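Local coordinates for m3DLH protein (Halieaceae bacterium, PDB 7JKA) that probably hydrolyses lactone or ester substrates as a member of the dienelactone hydrolase family, and possibly phosphotriesters as well, at residues D113-V116 against E120-A123; E31-E36 against E60-L65; V46-A51 against T136-L141; A103-A108 against P163-R168. All blocks are in the same frame, centred on the assembly; numbering follows the deposited sequence. Where two conformers were deposited one is given.

Contact 1 (D113-V116 against E120-A123); sequences DTLV and EVDA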
loop_
_atom_site.group_PDB
_atom_site.type_symbol
_atom_site.label_atom_id
_atom_site.label_comp_id
_atom_site.label_asym_id
_atom_site.label_seq_id
_atom_site.Cartn_x
_atom_site.Cartn_y
_atom_site.Cartn_z
ATOM N N ASP A 113 9.681 9.384 -0.487
ATOM C CA ASP A 113 10.586 10.472 -0.853
ATOM C C ASP A 113 10.924 10.424 -2.333
ATOM O O ASP A 113 10.980 11.465 -3.009
ATOM C CB ASP A 113 11.859 10.378 -0.030
ATOM C CG ASP A 113 11.663 10.799 1.404
ATOM O OD1 ASP A 113 10.610 11.355 1.772
ATOM O OD2 ASP A 113 12.620 10.528 2.188
ATOM N N THR A 114 11.142 9.222 -2.853
ATOM C CA THR A 114 11.451 9.084 -4.268
ATOM C C THR A 114 10.269 9.504 -5.138
ATOM O O THR A 114 10.454 10.159 -6.172
ATOM C CB THR A 114 11.871 7.650 -4.547
ATOM O OG1 THR A 114 12.940 7.340 -3.638
ATOM C CG2 THR A 114 12.388 7.548 -5.930
ATOM N N LEU A 115 9.052 9.146 -4.734
ATOM C CA LEU A 115 7.882 9.615 -5.461
ATOM C C LEU A 115 7.840 11.141 -5.495
ATOM O O LEU A 115 7.639 11.756 -6.548
ATOM C CB LEU A 115 6.629 9.048 -4.802
ATOM C CG LEU A 115 5.317 9.590 -5.336
ATOM C CD1 LEU A 115 5.114 9.025 -6.727
ATOM C CD2 LEU A 115 4.200 9.167 -4.354
ATOM N N VAL A 116 8.001 11.772 -4.332
ATOM C CA VAL A 116 7.927 13.226 -4.251
ATOM C C VAL A 116 9.021 13.898 -5.077
ATOM O O VAL A 116 8.835 15.012 -5.566
ATOM C CB VAL A 116 7.978 13.645 -2.768
ATOM C CG1 VAL A 116 8.115 15.149 -2.634
ATOM C CG2 VAL A 116 6.717 13.155 -2.046
ATOM N N GLU A 120 6.740 14.978 -12.028
ATOM C CA GLU A 120 5.303 14.835 -12.254
ATOM C C GLU A 120 4.460 15.093 -11.010
ATOM O O GLU A 120 3.248 15.311 -11.136
ATOM C CB GLU A 120 5.014 13.424 -12.757
ATOM C CG GLU A 120 5.557 13.111 -14.148
ATOM C CD GLU A 120 7.018 12.713 -14.173
ATOM O OE1 GLU A 120 7.654 12.649 -13.099
ATOM O OE2 GLU A 120 7.544 12.508 -15.298
ATOM N N VAL A 121 5.048 15.046 -9.815
ATOM C CA VAL A 121 4.257 14.817 -8.607
ATOM C C VAL A 121 4.023 16.108 -7.839
ATOM O O VAL A 121 4.961 16.870 -7.564
ATOM C CB VAL A 121 4.949 13.777 -7.713
ATOM C CG1 VAL A 121 4.287 13.716 -6.343
ATOM C CG2 VAL A 121 4.934 12.419 -8.372
ATOM N N ASP A 122 2.774 16.302 -7.414
ATOM C CA ASP A 122 2.376 17.384 -6.516
ATOM C C ASP A 122 2.602 16.927 -5.074
ATOM O O ASP A 122 1.887 16.055 -4.578
ATOM C CB ASP A 122 0.907 17.713 -6.786
ATOM C CG ASP A 122 0.371 18.840 -5.931
ATOM O OD1 ASP A 122 1.060 19.328 -5.020
ATOM O OD2 ASP A 122 -0.774 19.278 -6.206
ATOM N N ALA A 123 3.597 17.523 -4.394
ATOM C CA ALA A 123 3.921 17.117 -3.030
ATOM C C ALA A 123 2.802 17.407 -2.038
ATOM O O ALA A 123 2.837 16.882 -0.923
ATOM C CB ALA A 123 5.204 17.819 -2.589
HETATM O O HOH W 1 6.803 16.780 -5.427
#
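The flat group at this contact is the peptide carbonyl of L115, whose oxygen is met by the CG2 methyl of V121, with CG2 3.3 Å from O; no aromatic ring or charged plane takes part. V121 has CG1 anti to its backbone nitrogen (chi1 169°), which places CG2 beside that nitrogen, where it meets both this oxygen and the leucine side chain. L115 and V121 cross at about a right angle, CD1 of the leucine lying 3.8 Å from CG2 of the valine. Nearer the surface, V116 CG1 touches A123 CB at 4.0 Å. The contact closes a tight helix-to-strand connection of the alpha/beta-hydrolase fold, in which the last turn of helix 101-116 is brought back against strand 121-122; L126 packs on both V116 and V121. No direct hydrogen bond links the segments. A water lies between them, 2.7 Å from V116 O and 2.8 Å from V121 O, though other acceptors compete for its two protons. Methyl packing thus supplies the direct contact, while the water sits between carbonyls at the end of the helix and on the strand and may donate to either.

Contact 2 (E31-E36 against E60-L65); sequences ELHWDE and ERARRL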
loop_
_atom_site.group_PDB
_atom_site.type_symbol
_atom_site.label_atom_id
_atom_site.label_comp_id
_atom_site.label_asym_id
_atom_site.label_seq_id
_atom_site.Cartn_x
_atom_site.Cartn_y
_atom_site.Cartn_z
ATOM N N GLU A 31 9.202 1.419 -9.907
ATOM C CA GLU A 31 8.703 1.736 -11.236
ATOM C C GLU A 31 7.643 2.820 -11.119
ATOM O O GLU A 31 6.653 2.649 -10.396
ATOM C CB GLU A 31 8.156 0.469 -11.910
ATOM C CG GLU A 31 7.824 0.636 -13.376
ATOM C CD GLU A 31 7.477 -0.685 -14.021
ATOM O OE1 GLU A 31 6.351 -1.146 -13.843
ATOM O OE2 GLU A 31 8.342 -1.278 -14.707
ATOM N N LEU A 32 7.856 3.937 -11.813
ATOM C CA LEU A 32 6.906 5.046 -11.824
ATOM C C LEU A 32 6.022 4.908 -13.050
ATOM O O LEU A 32 6.532 4.696 -14.153
ATOM C CB LEU A 32 7.604 6.413 -11.847
ATOM C CG LEU A 32 6.640 7.604 -11.751
ATOM C CD1 LEU A 32 6.221 7.833 -10.282
ATOM C CD2 LEU A 32 7.202 8.883 -12.351
ATOM N N HIS A 33 4.706 5.013 -12.847
ATOM C CA HIS A 33 3.711 5.034 -13.914
ATOM C C HIS A 33 3.017 6.381 -13.919
ATOM O O HIS A 33 2.646 6.896 -12.863
ATOM C CB HIS A 33 2.674 3.914 -13.728
ATOM C CG HIS A 33 3.248 2.544 -13.915
ATOM N ND1 HIS A 33 2.881 1.725 -14.958
ATOM C CD2 HIS A 33 4.175 1.861 -13.197
ATOM C CE1 HIS A 33 3.575 0.600 -14.887
ATOM N NE2 HIS A 33 4.348 0.648 -13.817
ATOM N N TRP A 34 2.851 6.965 -15.103
ATOM C CA TRP A 34 2.206 8.266 -15.179
ATOM C C TRP A 34 1.589 8.405 -16.561
ATOM O O TRP A 34 1.917 7.657 -17.484
ATOM C CB TRP A 34 3.193 9.403 -14.862
ATOM C CG TRP A 34 4.134 9.737 -15.983
ATOM C CD1 TRP A 34 4.008 10.786 -16.853
ATOM C CD2 TRP A 34 5.330 9.032 -16.375
ATOM N NE1 TRP A 34 5.048 10.781 -17.756
ATOM C CE2 TRP A 34 5.866 9.712 -17.492
ATOM C CE3 TRP A 34 5.996 7.887 -15.898
ATOM C CZ2 TRP A 34 7.029 9.299 -18.137
ATOM C CZ3 TRP A 34 7.154 7.478 -16.564
ATOM C CH2 TRP A 34 7.661 8.184 -17.655
ATOM N N ASP A 35 0.679 9.365 -16.694
ATOM C CA ASP A 35 0.069 9.690 -17.981
ATOM C C ASP A 35 0.801 10.892 -18.558
ATOM O O ASP A 35 0.739 11.985 -17.987
ATOM C CB ASP A 35 -1.424 9.967 -17.792
ATOM C CG ASP A 35 -2.150 10.339 -19.084
ATOM O OD1 ASP A 35 -1.554 10.336 -20.184
ATOM O OD2 ASP A 35 -3.355 10.632 -18.974
ATOM N N GLU A 36 1.501 10.683 -19.685
ATOM C CA GLU A 36 2.277 11.755 -20.295
ATOM C C GLU A 36 1.392 12.912 -20.746
ATOM O O GLU A 36 1.882 14.036 -20.909
ATOM C CB GLU A 36 3.089 11.186 -21.462
ATOM C CG GLU A 36 4.203 12.101 -21.998
ATOM C CD GLU A 36 5.415 12.164 -21.056
ATOM O OE1 GLU A 36 5.259 12.630 -19.917
ATOM O OE2 GLU A 36 6.516 11.776 -21.491
ATOM N N GLU A 60 0.578 -3.426 -12.389
ATOM C CA GLU A 60 -0.717 -3.194 -13.012
ATOM C C GLU A 60 -1.543 -2.204 -12.194
ATOM O O GLU A 60 -2.233 -1.357 -12.762
ATOM C CB GLU A 60 -1.451 -4.523 -13.186
ATOM C CG GLU A 60 -2.897 -4.383 -13.613
ATOM C CD GLU A 60 -3.083 -3.787 -14.993
ATOM O OE1 GLU A 60 -2.094 -3.650 -15.750
ATOM O OE2 GLU A 60 -4.253 -3.464 -15.318
ATOM N N ARG A 61 -1.463 -2.257 -10.861
ATOM C CA ARG A 61 -2.220 -1.280 -10.082
ATOM C C ARG A 61 -1.647 0.126 -10.261
ATOM O O ARG A 61 -2.395 1.105 -10.340
ATOM C CB ARG A 61 -2.252 -1.687 -8.609
ATOM C CG ARG A 61 -2.797 -3.090 -8.385
ATOM C CD ARG A 61 -4.172 -3.201 -8.999
ATOM N NE ARG A 61 -4.874 -4.492 -8.861
ATOM C CZ ARG A 61 -4.572 -5.599 -9.542
ATOM N NH1 ARG A 61 -3.512 -5.629 -10.348
ATOM N NH2 ARG A 61 -5.324 -6.690 -9.415
ATOM N N ALA A 62 -0.322 0.250 -10.345
ATOM C CA ALA A 62 0.272 1.560 -10.628
ATOM C C ALA A 62 -0.168 2.045 -12.003
ATOM O O ALA A 62 -0.480 3.225 -12.187
ATOM C CB ALA A 62 1.798 1.470 -10.546
ATOM N N ARG A 63 -0.196 1.147 -12.981
ATOM C CA ARG A 63 -0.690 1.526 -14.300
ATOM C C ARG A 63 -2.125 2.033 -14.226
ATOM O O ARG A 63 -2.454 3.061 -14.820
ATOM C CB ARG A 63 -0.588 0.341 -15.253
ATOM C CG ARG A 63 -0.737 0.697 -16.713
ATOM C CD ARG A 63 -0.946 -0.561 -17.540
ATOM N NE ARG A 63 -2.233 -1.156 -17.187
ATOM C CZ ARG A 63 -3.412 -0.703 -17.600
ATOM N NH1 ARG A 63 -3.480 0.343 -18.418
ATOM N NH2 ARG A 63 -4.526 -1.306 -17.205
ATOM N N ARG A 64 -2.990 1.330 -13.487
ATOM C CA ARG A 64 -4.385 1.755 -13.380
ATOM C C ARG A 64 -4.491 3.125 -12.725
ATOM O O ARG A 64 -5.304 3.959 -13.141
ATOM C CB ARG A 64 -5.183 0.707 -12.607
ATOM C CG ARG A 64 -5.263 -0.640 -13.317
ATOM C CD ARG A 64 -6.050 -1.662 -12.469
ATOM N NE ARG A 64 -5.990 -2.975 -13.100
ATOM C CZ ARG A 64 -6.514 -4.079 -12.579
ATOM N NH1 ARG A 64 -7.143 -4.030 -11.409
ATOM N NH2 ARG A 64 -6.395 -5.228 -13.224
ATOM N N LEU A 65 -3.637 3.397 -11.729
ATOM C CA LEU A 65 -3.633 4.710 -11.087
ATOM C C LEU A 65 -3.201 5.810 -12.061
ATOM O O LEU A 65 -3.760 6.912 -12.053
ATOM C CB LEU A 65 -2.711 4.675 -9.867
ATOM C CG LEU A 65 -3.295 3.862 -8.694
ATOM C CD1 LEU A 65 -2.166 3.591 -7.738
ATOM C CD2 LEU A 65 -4.419 4.606 -7.976
#
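The imidazole of H33 lies against the backbone of helix 60-65 at A62 and R63, with the backbone nitrogen of R63 over one of its faces. H33 CD2 is 3.6 Å from A62 CB, which approaches obliquely, and H33 ND1 is 3.7 Å from R63 CB. With CG anti to its carbonyl carbon (chi1 -68°), the ring leans from strand 27-35 onto the helix, while the nearly parallel ring of H16 from strand 14-22 also meets it. Only the base of R63 shares in this packing: in one of its two deposited conformers the chain bends at chi3 and carries the guanidinium away to E60, so that ring and guanidinium planes stand 77° apart. H33 is steadied by its own strand, NE2 donating to E31 OE1 over 2.7 Å from the anti side, with that donor somewhat tilted from the carboxylate plane. Without the imidazole, as with an alanine here, E31 OE1 would probably lose this donor and a gap would open beside A62 and R63. The helix is therefore joined to the sheet by van der Waals contact alone across these segments, and the E31 carboxylate would tend to favour a protonated imidazole.

Contact 3 (V46-A51 against T136-L141); sequences VVFPEA and TTALEL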
loop_
_atom_site.group_PDB
_atom_site.type_symbol
_atom_site.label_atom_id
_atom_site.label_comp_id
_atom_site.label_asym_id
_atom_site.label_seq_id
_atom_site.Cartn_x
_atom_site.Cartn_y
_atom_site.Cartn_z
ATOM N N VAL A 46 2.104 6.165 -3.704
ATOM C CA VAL A 46 3.003 5.027 -3.534
ATOM C C VAL A 46 2.167 3.764 -3.507
ATOM O O VAL A 46 1.113 3.702 -2.858
ATOM C CB VAL A 46 3.840 5.134 -2.252
ATOM C CG1 VAL A 46 4.792 3.917 -2.160
ATOM C CG2 VAL A 46 4.597 6.413 -2.215
ATOM N N VAL A 47 2.631 2.749 -4.218
ATOM C CA VAL A 47 1.953 1.456 -4.261
ATOM C C VAL A 47 2.884 0.418 -3.637
ATOM O O VAL A 47 3.917 0.060 -4.225
ATOM C CB VAL A 47 1.586 1.056 -5.694
ATOM C CG1 VAL A 47 0.854 -0.278 -5.727
ATOM C CG2 VAL A 47 0.744 2.174 -6.409
ATOM N N PHE A 48 2.504 -0.100 -2.462
ATOM C CA PHE A 48 3.303 -1.152 -1.854
ATOM C C PHE A 48 2.733 -2.507 -2.231
ATOM O O PHE A 48 1.516 -2.738 -2.081
ATOM C CB PHE A 48 3.344 -0.994 -0.339
ATOM C CG PHE A 48 4.105 0.220 0.114
ATOM C CD1 PHE A 48 5.493 0.255 0.007
ATOM C CD2 PHE A 48 3.435 1.335 0.600
ATOM C CE1 PHE A 48 6.198 1.392 0.414
ATOM C CE2 PHE A 48 4.129 2.477 1.003
ATOM C CZ PHE A 48 5.501 2.511 0.905
ATOM N N PRO A 49 3.561 -3.402 -2.738
ATOM C CA PRO A 49 3.079 -4.691 -3.235
ATOM C C PRO A 49 2.841 -5.677 -2.095
ATOM O O PRO A 49 3.160 -5.429 -0.931
ATOM C CB PRO A 49 4.255 -5.166 -4.103
ATOM C CG PRO A 49 5.472 -4.669 -3.288
ATOM C CD PRO A 49 5.030 -3.282 -2.846
ATOM N N GLU A 50 2.282 -6.840 -2.452
ATOM C CA GLU A 50 2.302 -7.980 -1.543
ATOM C C GLU A 50 3.735 -8.331 -1.139
ATOM O O GLU A 50 4.683 -7.841 -1.769
ATOM C CB GLU A 50 1.610 -9.179 -2.192
ATOM C CG GLU A 50 0.098 -8.996 -2.341
ATOM C CD GLU A 50 -0.596 -10.316 -2.621
ATOM O OE1 GLU A 50 -0.151 -11.049 -3.524
ATOM O OE2 GLU A 50 -1.582 -10.643 -1.935
ATOM N N ALA A 51 3.912 -9.145 -0.086
ATOM C CA ALA A 51 5.251 -9.384 0.455
ATOM C C ALA A 51 6.153 -10.144 -0.499
ATOM O O ALA A 51 7.369 -10.181 -0.269
ATOM C CB ALA A 51 5.181 -10.132 1.791
ATOM N N THR A 136 -0.008 -3.287 5.157
ATOM C CA THR A 136 0.578 -3.115 6.475
ATOM C C THR A 136 1.694 -2.081 6.402
ATOM O O THR A 136 1.816 -1.222 7.280
ATOM C CB THR A 136 1.112 -4.461 6.971
ATOM O OG1 THR A 136 0.177 -5.513 6.655
ATOM C CG2 THR A 136 1.400 -4.399 8.472
ATOM N N THR A 137 2.496 -2.147 5.332
ATOM C CA THR A 137 3.598 -1.209 5.115
ATOM C C THR A 137 3.084 0.215 4.959
ATOM O O THR A 137 3.653 1.152 5.532
ATOM C CB THR A 137 4.392 -1.634 3.869
ATOM O OG1 THR A 137 4.930 -2.942 4.091
ATOM C CG2 THR A 137 5.574 -0.704 3.621
ATOM N N ALA A 138 2.003 0.392 4.188
ATOM C CA ALA A 138 1.427 1.723 4.029
ATOM C C ALA A 138 0.993 2.316 5.372
ATOM O O ALA A 138 1.170 3.517 5.615
ATOM C CB ALA A 138 0.267 1.657 3.031
ATOM N N LEU A 139 0.419 1.490 6.255
ATOM C CA LEU A 139 0.026 1.970 7.577
ATOM C C LEU A 139 1.237 2.273 8.451
ATOM O O LEU A 139 1.186 3.198 9.272
ATOM C CB LEU A 139 -0.899 0.951 8.252
ATOM C CG LEU A 139 -2.315 0.921 7.652
ATOM C CD1 LEU A 139 -3.128 -0.218 8.290
ATOM C CD2 LEU A 139 -2.993 2.276 7.849
ATOM N N GLU A 140 2.339 1.519 8.301
ATOM C CA GLU A 140 3.561 1.888 9.010
ATOM C C GLU A 140 4.068 3.246 8.555
ATOM O O GLU A 140 4.528 4.056 9.370
ATOM C CB GLU A 140 4.655 0.839 8.787
ATOM C CG GLU A 140 4.401 -0.466 9.531
ATOM C CD GLU A 140 4.282 -0.269 11.023
ATOM O OE1 GLU A 140 5.305 -0.003 11.687
ATOM O OE2 GLU A 140 3.155 -0.408 11.542
ATOM N N LEU A 141 3.957 3.524 7.254
ATOM C CA LEU A 141 4.372 4.821 6.732
ATOM C C LEU A 141 3.502 5.928 7.300
ATOM O O LEU A 141 4.006 6.970 7.722
ATOM C CB LEU A 141 4.282 4.818 5.208
ATOM C CG LEU A 141 4.687 6.119 4.484
ATOM C CD1 LEU A 141 6.142 6.498 4.793
ATOM C CD2 LEU A 141 4.493 5.912 2.972
#
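In this alpha/beta-hydrolase fold, strand 42-48 lies beside strand 126-131, which runs into the probable nucleophile elbow around C132, and F48 packs against helix 133-143 that follows the elbow. Strand 46-48 and helix 136-141 run 8.7 Å apart at closest approach, their directions differing by 133°, and the phenyl ring fills the space between them. T137 covers one face: its CG2 methyl sits 3.8 Å from the centroid of the F48 ring, only 14° off the normal, in a CH-pi contact. The opposite face receives CG1 of V46 in one of that residue's two deposited conformers. L141 comes to the ring at its edge instead, crossing it at about a right angle, and A138 approaches obliquely, its CB 4.0 Å from F48 CD2. The threonine is turned with CG2 anti to the backbone nitrogen (chi1 -61° for OG1), which gives its methyl to the phenylalanine and leaves OG1 to W104 NE1 of helix 101-116 and to the carbonyl oxygen of F133. The buried interface, made by apolar atoms of the side chains, thus joins the central sheet to the helix behind the elbow, whose residues F48 also touches. Just beyond the strand, the side chain of E50 reaches C132. At the ring's edge, L141 CD2 lies 4.0 Å from F48 CE2.

Contact 4 (A103-A108 against P163-R168); sequences AWRALA and PEDAGR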
loop_
_atom_site.group_PDB
_atom_site.type_symbol
_atom_site.label_atom_id
_atom_site.label_comp_id
_atom_site.label_asym_id
_atom_site.label_seq_id
_atom_site.Cartn_x
_atom_site.Cartn_y
_atom_site.Cartn_z
ATOM N N ALA A 103 13.636 -0.021 10.291
ATOM C CA ALA A 103 14.091 -0.372 8.945
ATOM C C ALA A 103 12.912 -0.494 7.991
ATOM O O ALA A 103 12.997 -0.102 6.820
ATOM C CB ALA A 103 14.882 -1.680 8.980
ATOM N N TRP A 104 11.806 -1.041 8.490
ATOM C CA TRP A 104 10.597 -1.158 7.697
ATOM C C TRP A 104 10.097 0.216 7.291
ATOM O O TRP A 104 9.783 0.451 6.125
ATOM C CB TRP A 104 9.576 -1.913 8.537
ATOM C CG TRP A 104 8.319 -2.366 7.873
ATOM C CD1 TRP A 104 8.011 -2.338 6.562
ATOM C CD2 TRP A 104 7.192 -2.919 8.553
ATOM N NE1 TRP A 104 6.729 -2.838 6.366
ATOM C CE2 TRP A 104 6.225 -3.224 7.583
ATOM C CE3 TRP A 104 6.930 -3.206 9.895
ATOM C CZ2 TRP A 104 4.976 -3.776 7.917
ATOM C CZ3 TRP A 104 5.708 -3.769 10.230
ATOM C CH2 TRP A 104 4.756 -4.053 9.247
ATOM N N ARG A 105 10.042 1.140 8.249
ATOM C CA ARG A 105 9.558 2.479 7.930
ATOM C C ARG A 105 10.534 3.214 7.033
ATOM O O ARG A 105 10.105 4.007 6.196
ATOM C CB ARG A 105 9.303 3.255 9.216
ATOM C CG ARG A 105 8.077 2.705 9.936
ATOM C CD ARG A 105 7.965 3.144 11.373
ATOM N NE ARG A 105 6.805 2.484 11.984
ATOM C CZ ARG A 105 6.118 2.950 13.019
ATOM N NH1 ARG A 105 6.439 4.117 13.570
ATOM N NH2 ARG A 105 5.068 2.254 13.473
ATOM N N ALA A 106 11.830 2.919 7.146
ATOM C CA ALA A 106 12.812 3.597 6.309
ATOM C C ALA A 106 12.669 3.217 4.844
ATOM O O ALA A 106 12.822 4.080 3.968
ATOM C CB ALA A 106 14.217 3.276 6.802
ATOM N N LEU A 107 12.425 1.937 4.542
ATOM C CA LEU A 107 12.232 1.571 3.142
ATOM C C LEU A 107 10.912 2.125 2.606
ATOM O O LEU A 107 10.799 2.414 1.410
ATOM C CB LEU A 107 12.335 0.048 2.956
ATOM C CG LEU A 107 11.250 -0.913 3.439
ATOM C CD1 LEU A 107 10.074 -0.965 2.481
ATOM C CD2 LEU A 107 11.904 -2.312 3.646
ATOM N N ALA A 108 9.896 2.267 3.471
ATOM C CA ALA A 108 8.636 2.862 3.023
ATOM C C ALA A 108 8.795 4.363 2.792
ATOM O O ALA A 108 8.327 4.906 1.786
ATOM C CB ALA A 108 7.546 2.598 4.052
ATOM N N PRO A 163 4.300 2.798 20.647
ATOM C CA PRO A 163 3.751 3.849 21.523
ATOM C C PRO A 163 3.914 5.258 20.978
ATOM O O PRO A 163 3.014 6.094 21.155
ATOM C CB PRO A 163 4.541 3.645 22.827
ATOM C CG PRO A 163 4.866 2.195 22.829
ATOM C CD PRO A 163 5.157 1.854 21.388
ATOM N N GLU A 164 5.036 5.555 20.324
ATOM C CA GLU A 164 5.267 6.916 19.865
ATOM C C GLU A 164 4.416 7.278 18.664
ATOM O O GLU A 164 4.468 8.432 18.237
ATOM C CB GLU A 164 6.741 7.134 19.512
ATOM C CG GLU A 164 7.264 6.222 18.430
ATOM C CD GLU A 164 8.021 5.039 18.999
ATOM O OE1 GLU A 164 7.550 4.420 19.994
ATOM O OE2 GLU A 164 9.105 4.748 18.450
ATOM N N ASP A 165 3.664 6.322 18.102
ATOM C CA ASP A 165 2.843 6.573 16.924
ATOM C C ASP A 165 1.555 7.315 17.242
ATOM O O ASP A 165 0.849 7.703 16.306
ATOM C CB ASP A 165 2.459 5.266 16.239
ATOM C CG ASP A 165 3.644 4.496 15.721
ATOM O OD1 ASP A 165 4.760 5.068 15.642
ATOM O OD2 ASP A 165 3.434 3.312 15.370
ATOM N N ALA A 166 1.213 7.481 18.514
ATOM C CA ALA A 166 -0.046 8.128 18.864
ATOM C C ALA A 166 -0.135 9.518 18.239
ATOM O O ALA A 166 0.776 10.343 18.382
ATOM C CB ALA A 166 -0.187 8.211 20.377
ATOM N N GLY A 167 -1.233 9.765 17.518
ATOM C CA GLY A 167 -1.483 11.045 16.892
ATOM C C GLY A 167 -0.653 11.374 15.669
ATOM O O GLY A 167 -0.779 12.487 15.146
ATOM N N ARG A 168 0.178 10.456 15.179
ATOM C CA ARG A 168 1.052 10.801 14.065
ATOM C C ARG A 168 0.458 10.490 12.696
ATOM O O ARG A 168 1.054 10.870 11.682
ATOM C CB ARG A 168 2.411 10.097 14.215
ATOM C CG ARG A 168 3.265 10.625 15.372
ATOM C CD ARG A 168 3.825 12.020 15.080
ATOM N NE ARG A 168 4.697 12.520 16.143
ATOM C CZ ARG A 168 5.035 13.799 16.310
ATOM N NH1 ARG A 168 4.570 14.736 15.493
ATOM N NH2 ARG A 168 5.823 14.141 17.315
#
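R105 on helix 103-108 and D165, which ends the short 3-10 segment 163-165 and starts a type II turn to R168, are bridged by side chains alone, their CA atoms being 11.9 Å apart. The bridge is a bidentate, end-on salt bridge, and it ties helix 101-116 of the alpha/beta-hydrolase fold to the loop between strands 150-154 and 172-178. The two side chains approach from opposite directions. R105 spans most of the gap with a chain extended from CG to NE (chi3 -176°), which brings both terminal nitrogens to the carboxylate. NH1 donates to D165 OD1 over 2.8 Å in a nearly straight bond of 172°, and NH2 serves the other oxygen. Both oxygens are met on their syn side and lie close to the guanidinium plane, although the carboxylate itself is turned 30° from that plane. Using one nitrogen for each oxygen restrains the rotation of both groups. Each partner has a further tie: NH2 also forms a salt bridge with E140 of helix 133-143, and D165 OD2 accepts from the backbone nitrogen of L162. A leucine in place of R105 would probably leave the buried carboxylate of D165 without its charged mate and take one positive partner from E140. The loop is braced on its own account where the turn closes, R168 N lying 3.0 Å from D165 O in a hydrogen bond. Of the two bonds of the bridge, the shorter runs from R105 NH2 to D165 OD2, 2.7 Å.

Overall arrangement
Contact 3 lies nearest the middle of the chain, its centre about 4 Å from the chain's own, and is the one beside the probable nucleophile C132. Contact 4 is about 12 Å from it, centre to centre, and the two are joined directly: E140 OE1 of helix 136-141 is 2.9 Å from R105 NH2 in a salt bridge. Contact 2 meets contact 3 through L65 CD1, 3.5 Å from V47 CG2. It meets contact 1 where L115 CD1 lies 3.9 Å from L32 CD1. Contacts 1 and 4 share helix 101-116 without touching. Contacts 2 and 4, about 26 Å apart between centres, lie on opposite sides of the chain's centre.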